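Local structure of amine oxidase (Emericella nidulans, 3PGB) at residues Ser426-Ser431 with Leu445-Phe450; Val347-Phe352 with Val471-Arg476. The protein probably oxidises primary amines as a copper amine oxidase, using one copper ion and one topaquinone cofactor in each subunit. All blocks are in the same frame, centred on the assembly; numbering follows the deposited sequence.

Interaction 1: residues Ser426-Ser431 with Leu445-Phe450. With NAG (2-acetamido-2-deoxy-beta-D-glucopyranose), chain H.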
loop_
_atom_site.group_PDB
_atom_site.type_symbol
_atom_site.label_atom_id
_atom_site.label_comp_id
_atom_site.label_asym_id
_atom_site.label_seq_id
_atom_site.Cartn_x
_atom_site.Cartn_y
_atom_site.Cartn_z
ATOM N N SER A 426 22.256 -8.862 -6.731
ATOM C CA SER A 426 23.639 -8.676 -6.310
ATOM C C SER A 426 23.616 -8.307 -4.829
ATOM O O SER A 426 22.681 -7.668 -4.355
ATOM C CB SER A 426 24.371 -7.630 -7.161
ATOM O OG SER A 426 23.891 -6.324 -6.934
ATOM N N TYR A 427 24.633 -8.755 -4.105
ATOM C CA TYR A 427 24.664 -8.655 -2.655
ATOM C C TYR A 427 25.935 -7.954 -2.224
ATOM O O TYR A 427 27.031 -8.409 -2.553
ATOM C CB TYR A 427 24.629 -10.049 -2.026
ATOM C CG TYR A 427 23.302 -10.760 -2.158
ATOM C CD1 TYR A 427 23.015 -11.539 -3.270
ATOM C CD2 TYR A 427 22.333 -10.657 -1.161
ATOM C CE1 TYR A 427 21.790 -12.195 -3.393
ATOM C CE2 TYR A 427 21.104 -11.311 -1.274
ATOM C CZ TYR A 427 20.835 -12.078 -2.392
ATOM O OH TYR A 427 19.616 -12.733 -2.517
ATOM N N LEU A 428 25.791 -6.850 -1.493
ATOM C CA LEU A 428 26.937 -6.144 -0.928
ATOM C C LEU A 428 27.142 -6.548 0.528
ATOM O O LEU A 428 26.256 -7.129 1.157
ATOM C CB LEU A 428 26.738 -4.633 -1.020
ATOM C CG LEU A 428 26.627 -4.056 -2.427
ATOM C CD1 LEU A 428 26.193 -2.594 -2.372
ATOM C CD2 LEU A 428 27.953 -4.207 -3.174
ATOM N N ASN A 429 28.328 -6.241 1.044
ATOM C CA ASN A 429 28.634 -6.424 2.459
ATOM C C ASN A 429 28.308 -5.167 3.258
ATOM O O ASN A 429 28.157 -4.073 2.703
ATOM C CB ASN A 429 30.122 -6.731 2.647
ATOM C CG ASN A 429 30.498 -8.138 2.240
ATOM O OD1 ASN A 429 29.640 -8.969 1.940
ATOM N ND2 ASN A 429 31.809 -8.412 2.235
ATOM N N THR A 430 28.182 -5.348 4.567
ATOM C CA THR A 430 28.211 -4.248 5.518
ATOM C C THR A 430 29.026 -4.716 6.713
ATOM O O THR A 430 29.083 -5.912 6.998
ATOM C CB THR A 430 26.801 -3.821 5.991
ATOM O OG1 THR A 430 26.090 -4.949 6.525
ATOM C CG2 THR A 430 26.005 -3.194 4.851
ATOM N N SER A 431 29.672 -3.782 7.399
ATOM C CA SER A 431 30.415 -4.111 8.613
ATOM C C SER A 431 30.097 -3.138 9.730
ATOM O O SER A 431 29.505 -2.078 9.503
ATOM C CB SER A 431 31.922 -4.117 8.344
ATOM O OG SER A 431 32.337 -2.883 7.800
ATOM N N LEU A 445 23.356 -6.516 2.365
ATOM C CA LEU A 445 22.561 -5.662 1.478
ATOM C C LEU A 445 22.252 -6.454 0.217
ATOM O O LEU A 445 23.049 -7.298 -0.197
ATOM C CB LEU A 445 23.312 -4.391 1.083
ATOM C CG LEU A 445 23.576 -3.336 2.155
ATOM C CD1 LEU A 445 24.432 -2.207 1.585
ATOM C CD2 LEU A 445 22.271 -2.786 2.730
ATOM N N CYS A 446 21.103 -6.192 -0.395
ATOM C CA CYS A 446 20.833 -6.740 -1.714
ATOM C C CYS A 446 20.303 -5.670 -2.661
ATOM O O CYS A 446 19.707 -4.670 -2.239
ATOM C CB CYS A 446 19.897 -7.951 -1.634
ATOM S SG CYS A 446 18.176 -7.606 -1.299
ATOM N N LEU A 447 20.569 -5.881 -3.944
ATOM C CA LEU A 447 20.179 -4.965 -4.998
ATOM C C LEU A 447 19.542 -5.811 -6.076
ATOM O O LEU A 447 20.094 -6.846 -6.445
ATOM C CB LEU A 447 21.409 -4.252 -5.570
ATOM C CG LEU A 447 22.166 -3.270 -4.672
ATOM C CD1 LEU A 447 23.456 -2.825 -5.337
ATOM C CD2 LEU A 447 21.287 -2.066 -4.339
ATOM N N PHE A 448 18.394 -5.389 -6.591
ATOM C CA PHE A 448 17.763 -6.134 -7.664
ATOM C C PHE A 448 16.680 -5.369 -8.398
ATOM O O PHE A 448 15.969 -4.545 -7.819
ATOM C CB PHE A 448 17.169 -7.446 -7.131
ATOM C CG PHE A 448 16.131 -7.254 -6.064
ATOM C CD1 PHE A 448 16.501 -7.109 -4.736
ATOM C CD2 PHE A 448 14.780 -7.222 -6.388
ATOM C CE1 PHE A 448 15.544 -6.936 -3.748
ATOM C CE2 PHE A 448 13.821 -7.048 -5.404
ATOM C CZ PHE A 448 14.204 -6.906 -4.083
ATOM N N GLU A 449 16.562 -5.673 -9.686
ATOM C CA GLU A 449 15.385 -5.306 -10.456
ATOM C C GLU A 449 14.255 -6.297 -10.175
ATOM O O GLU A 449 14.495 -7.454 -9.822
ATOM C CB GLU A 449 15.693 -5.298 -11.948
ATOM C CG GLU A 449 16.437 -4.079 -12.424
ATOM C CD GLU A 449 16.332 -3.925 -13.924
ATOM O OE1 GLU A 449 16.543 -4.934 -14.626
ATOM O OE2 GLU A 449 16.020 -2.814 -14.402
ATOM N N PHE A 450 13.022 -5.839 -10.337
ATOM C CA PHE A 450 11.865 -6.696 -10.128
ATOM C C PHE A 450 10.748 -6.248 -11.048
ATOM O O PHE A 450 10.382 -5.078 -11.055
ATOM C CB PHE A 450 11.416 -6.639 -8.663
ATOM C CG PHE A 450 10.461 -7.729 -8.278
ATOM C CD1 PHE A 450 10.930 -8.932 -7.765
ATOM C CD2 PHE A 450 9.091 -7.555 -8.430
ATOM C CE1 PHE A 450 10.048 -9.943 -7.412
ATOM C CE2 PHE A 450 8.201 -8.565 -8.078
ATOM C CZ PHE A 450 8.679 -9.755 -7.567
HETATM C C1 NAG H . 32.432 -9.676 1.912
HETATM C C2 NAG H . 33.149 -9.664 0.567
HETATM C C3 NAG H . 33.947 -10.952 0.329
HETATM C C4 NAG H . 34.800 -11.325 1.539
HETATM C C5 NAG H . 33.947 -11.276 2.797
HETATM C C6 NAG H . 34.760 -11.574 4.053
HETATM C C7 NAG H . 32.479 -8.744 -1.592
HETATM C C8 NAG H . 31.385 -8.589 -2.613
HETATM N N2 NAG H . 32.183 -9.444 -0.496
HETATM O O3 NAG H . 34.802 -10.768 -0.774
HETATM O O4 NAG H . 35.364 -12.611 1.373
HETATM O O5 NAG H . 33.393 -9.979 2.904
HETATM O O6 NAG H . 35.685 -10.531 4.265
HETATM O O7 NAG H . 33.586 -8.240 -1.781
#
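Ser426 and Leu447 face each other as an antiparallel hydrogen-bonded pair, Tyr427 and Cys446 follow as a non-hydrogen-bonded pair, and Leu428 and Leu445 close the set, the axes coming within 4.7 Å at 158°. The segments are the arms of a beta hairpin in the copper amine oxidase catalytic domain. Leu447 N bonds to Ser426 O at 2.8 Å and Leu445 N to Leu428 O at 3.2 Å. The reverse bond, Leu428 N to Leu445 O, is weak.

On one face lie Ser426, Leu428, Leu445 and Leu447: the two CD1 methyls of Leu428 and Leu447 meet at 4.0 Å, and Ile356 of strand 352-359 packs on Leu428 and Leu445. Ser426 OG passes Leu447 CB and is hydrogen-bonded to Tyr338 OH. Farther along, Thr430 CG2 meets Leu445 CG at 3.6 Å, the side chains crossing at about a right angle.

The other face carries Tyr427, which also makes a cation-pi contact with Lys417, and Cys446, in disulfide linkage with Cys421. Asn429 bears an N-linked sugar, ND2 bonded to C1 of the NAG, while its OD1 accepts from Asp443 N. With Tyr427 CG anti to its carbonyl carbon (chi1 -71°), ring atom CE2 lies 3.6 Å from Cys446 CB.

Interaction 2: residues Val347-Phe352 with Val471-Arg476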
loop_
_atom_site.group_PDB
_atom_site.type_symbol
_atom_site.label_atom_id
_atom_site.label_comp_id
_atom_site.label_asym_id
_atom_site.label_seq_id
_atom_site.Cartn_x
_atom_site.Cartn_y
_atom_site.Cartn_z
ATOM N N VAL A 347 25.845 3.323 -6.855
ATOM C CA VAL A 347 24.925 2.580 -7.702
ATOM C C VAL A 347 24.297 3.510 -8.727
ATOM O O VAL A 347 23.936 4.638 -8.393
ATOM C CB VAL A 347 23.795 1.966 -6.853
ATOM C CG1 VAL A 347 22.768 1.244 -7.733
ATOM C CG2 VAL A 347 24.376 1.029 -5.799
ATOM N N THR A 348 24.169 3.043 -9.968
ATOM C CA THR A 348 23.313 3.717 -10.947
ATOM C C THR A 348 22.344 2.719 -11.569
ATOM O O THR A 348 22.722 1.599 -11.900
ATOM C CB THR A 348 24.105 4.456 -12.071
ATOM O OG1 THR A 348 24.495 3.536 -13.098
ATOM C CG2 THR A 348 25.338 5.165 -11.511
ATOM N N TRP A 349 21.088 3.138 -11.703
ATOM C CA TRP A 349 20.055 2.346 -12.357
ATOM C C TRP A 349 19.224 3.275 -13.241
ATOM O O TRP A 349 18.555 4.179 -12.748
ATOM C CB TRP A 349 19.173 1.637 -11.319
ATOM C CG TRP A 349 17.939 0.970 -11.898
ATOM C CD1 TRP A 349 17.880 -0.232 -12.531
ATOM C CD2 TRP A 349 16.599 1.481 -11.887
ATOM N NE1 TRP A 349 16.588 -0.505 -12.917
ATOM C CE2 TRP A 349 15.783 0.532 -12.531
ATOM C CE3 TRP A 349 16.010 2.650 -11.390
ATOM C CZ2 TRP A 349 14.412 0.716 -12.699
ATOM C CZ3 TRP A 349 14.647 2.832 -11.559
ATOM C CH2 TRP A 349 13.862 1.867 -12.205
ATOM N N MET A 350 19.294 3.055 -14.553
ATOM C CA MET A 350 18.525 3.836 -15.516
ATOM C C MET A 350 18.828 5.326 -15.302
ATOM O O MET A 350 19.978 5.741 -15.443
ATOM C CB MET A 350 17.031 3.503 -15.375
ATOM C CG MET A 350 16.724 2.015 -15.475
ATOM S SD MET A 350 16.908 1.406 -17.159
ATOM C CE MET A 350 17.256 -0.329 -16.855
ATOM N N ASP A 351 17.823 6.116 -14.931
ATOM C CA ASP A 351 17.996 7.550 -14.693
ATOM C C ASP A 351 18.403 7.914 -13.263
ATOM O O ASP A 351 18.593 9.095 -12.973
ATOM C CB ASP A 351 16.697 8.284 -15.025
ATOM C CG ASP A 351 16.353 8.234 -16.499
ATOM O OD1 ASP A 351 15.272 8.723 -16.862
ATOM O OD2 ASP A 351 17.158 7.723 -17.296
ATOM N N PHE A 352 18.536 6.918 -12.386
ATOM C CA PHE A 352 18.821 7.143 -10.965
ATOM C C PHE A 352 20.270 6.834 -10.615
ATOM O O PHE A 352 20.905 5.975 -11.231
ATOM C CB PHE A 352 17.940 6.245 -10.091
ATOM C CG PHE A 352 16.520 6.709 -9.960
ATOM C CD1 PHE A 352 16.172 7.653 -9.005
ATOM C CD2 PHE A 352 15.530 6.188 -10.771
ATOM C CE1 PHE A 352 14.861 8.080 -8.870
ATOM C CE2 PHE A 352 14.221 6.610 -10.639
ATOM C CZ PHE A 352 13.888 7.559 -9.685
ATOM N N VAL A 471 8.998 -2.205 -14.364
ATOM C CA VAL A 471 10.259 -2.745 -13.879
ATOM C C VAL A 471 10.908 -1.716 -12.960
ATOM O O VAL A 471 11.149 -0.578 -13.376
ATOM C CB VAL A 471 11.207 -3.096 -15.038
ATOM C CG1 VAL A 471 12.485 -3.725 -14.498
ATOM C CG2 VAL A 471 10.519 -4.039 -16.014
ATOM N N TYR A 472 11.170 -2.113 -11.715
ATOM C CA TYR A 472 11.706 -1.202 -10.707
ATOM C C TYR A 472 12.925 -1.775 -9.977
ATOM O O TYR A 472 13.133 -2.989 -9.965
ATOM C CB TYR A 472 10.609 -0.819 -9.704
ATOM C CG TYR A 472 10.072 -1.955 -8.861
ATOM C CD1 TYR A 472 10.578 -2.211 -7.593
ATOM C CD2 TYR A 472 9.032 -2.755 -9.321
ATOM C CE1 TYR A 472 10.082 -3.254 -6.817
ATOM C CE2 TYR A 472 8.530 -3.788 -8.553
ATOM C CZ TYR A 472 9.060 -4.034 -7.305
ATOM O OH TYR A 472 8.551 -5.062 -6.550
ATOM N N PHE A 473 13.708 -0.884 -9.365
ATOM C CA PHE A 473 14.940 -1.247 -8.656
ATOM C C PHE A 473 14.773 -1.128 -7.140
ATOM O O PHE A 473 14.160 -0.180 -6.657
ATOM C CB PHE A 473 16.075 -0.348 -9.133
ATOM C CG PHE A 473 17.419 -0.719 -8.594
ATOM C CD1 PHE A 473 18.165 -1.719 -9.193
ATOM C CD2 PHE A 473 17.953 -0.048 -7.503
ATOM C CE1 PHE A 473 19.417 -2.061 -8.702
ATOM C CE2 PHE A 473 19.201 -0.382 -7.005
ATOM C CZ PHE A 473 19.937 -1.392 -7.606
ATOM N N THR A 474 15.330 -2.091 -6.403
ATOM C CA THR A 474 15.213 -2.151 -4.937
ATOM C C THR A 474 16.570 -2.304 -4.262
ATOM O O THR A 474 17.397 -3.102 -4.695
ATOM C CB THR A 474 14.334 -3.353 -4.476
ATOM O OG1 THR A 474 12.977 -3.175 -4.914
ATOM C CG2 THR A 474 14.363 -3.500 -2.959
ATOM N N LEU A 475 16.793 -1.526 -3.209
ATOM C CA LEU A 475 17.941 -1.703 -2.323
ATOM C C LEU A 475 17.369 -2.105 -0.988
ATOM O O LEU A 475 16.498 -1.408 -0.466
ATOM C CB LEU A 475 18.739 -0.403 -2.175
ATOM C CG LEU A 475 19.805 -0.334 -1.061
ATOM C CD1 LEU A 475 20.718 -1.561 -1.053
ATOM C CD2 LEU A 475 20.638 0.933 -1.188
ATOM N N ARG A 476 17.838 -3.218 -0.432
ATOM C CA ARG A 476 17.231 -3.739 0.786
ATOM C C ARG A 476 18.222 -4.160 1.868
ATOM O O ARG A 476 19.308 -4.655 1.588
ATOM C CB ARG A 476 16.317 -4.905 0.437
ATOM C CG ARG A 476 15.750 -5.650 1.621
ATOM C CD ARG A 476 14.723 -6.650 1.166
ATOM N NE ARG A 476 13.606 -6.018 0.464
ATOM C CZ ARG A 476 12.706 -6.673 -0.265
ATOM N NH1 ARG A 476 12.777 -7.996 -0.408
ATOM N NH2 ARG A 476 11.724 -6.002 -0.862
#
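Trp349 and Phe473 lay their side chains past each other in opposite directions, and no hydrogen bond joins the two segments. Followed outward, Trp349 begins with CB over the face of the Phe473 ring, 4.2 Å from its centroid and displaced toward the rim. CG is anti to the backbone N (chi1 171°) and sits 3.7 Å from Phe473 CG; the neighbouring CD1 lies at the same distance from Phe473 CD1. The five-membered ring and the phenyl ring form an offset stack with planes 25° apart. Phe473 CB, already the nearest atom to Trp349 CG, stands over the indole face in a CH-pi contact, 3.4 Å from the five-membered-ring centroid, and comes closest at the ring fusion, 3.3 Å from CD2. Met350 CG covers the opposite face, so the indole is held between a methylene from each segment.

This packing lies within the beta-rich catalytic domain of the copper amine oxidase, where segments 347-349 and 471-476 run nearly antiparallel, their axes no closer than 9.4 Å, too distant for backbone pairing. A type II' turn from Trp349 to Phe352 makes strands 346-349 and 352-359 a tight beta hairpin with a two-residue loop, Met350 and Asp351, and Trp349 and Phe352 exchange backbone hydrogen bonds in both directions.

On the pyrrole side NE1 passes 3.8 Å from Phe473 CB and gives its hydrogen bond to Glu449 OE2. At the far end of the indole CZ2 and CH2 approach the backbone of the other segment, Val471 O lying in the ring plane at the edge, 3.6 Å from CZ2. The tip of Phe473 has an aliphatic neighbour instead. Its CZ and CE2 meet CG1 of Val347, tip to tip, while Tyr338 meets the ring edge-to-face.

Interaction 2 is the more thoroughly buried: all five of its touching residues are, whereas in interaction 1 Ser426, Tyr427 and the glycosylated Asn429 are partly exposed. Interaction 1 joins paired hairpin strands through backbone hydrogen bonds; interaction 2 is carried by aromatic and aliphatic side chains between strands that do not pair. They meet through strand 437-451, which pairs with 426-434 and also with 464-479: Phe450 N lies 2.9 Å from Tyr472 O, a probable hydrogen bond, and Leu447 CD2 packs on Leu475 CD1. Glu449, the polar partner of the indole, is also salt-bridged to Arg337. Both regions touch the second subunit, Glu449 packing on its Pro328 and Val471 on its Pro327.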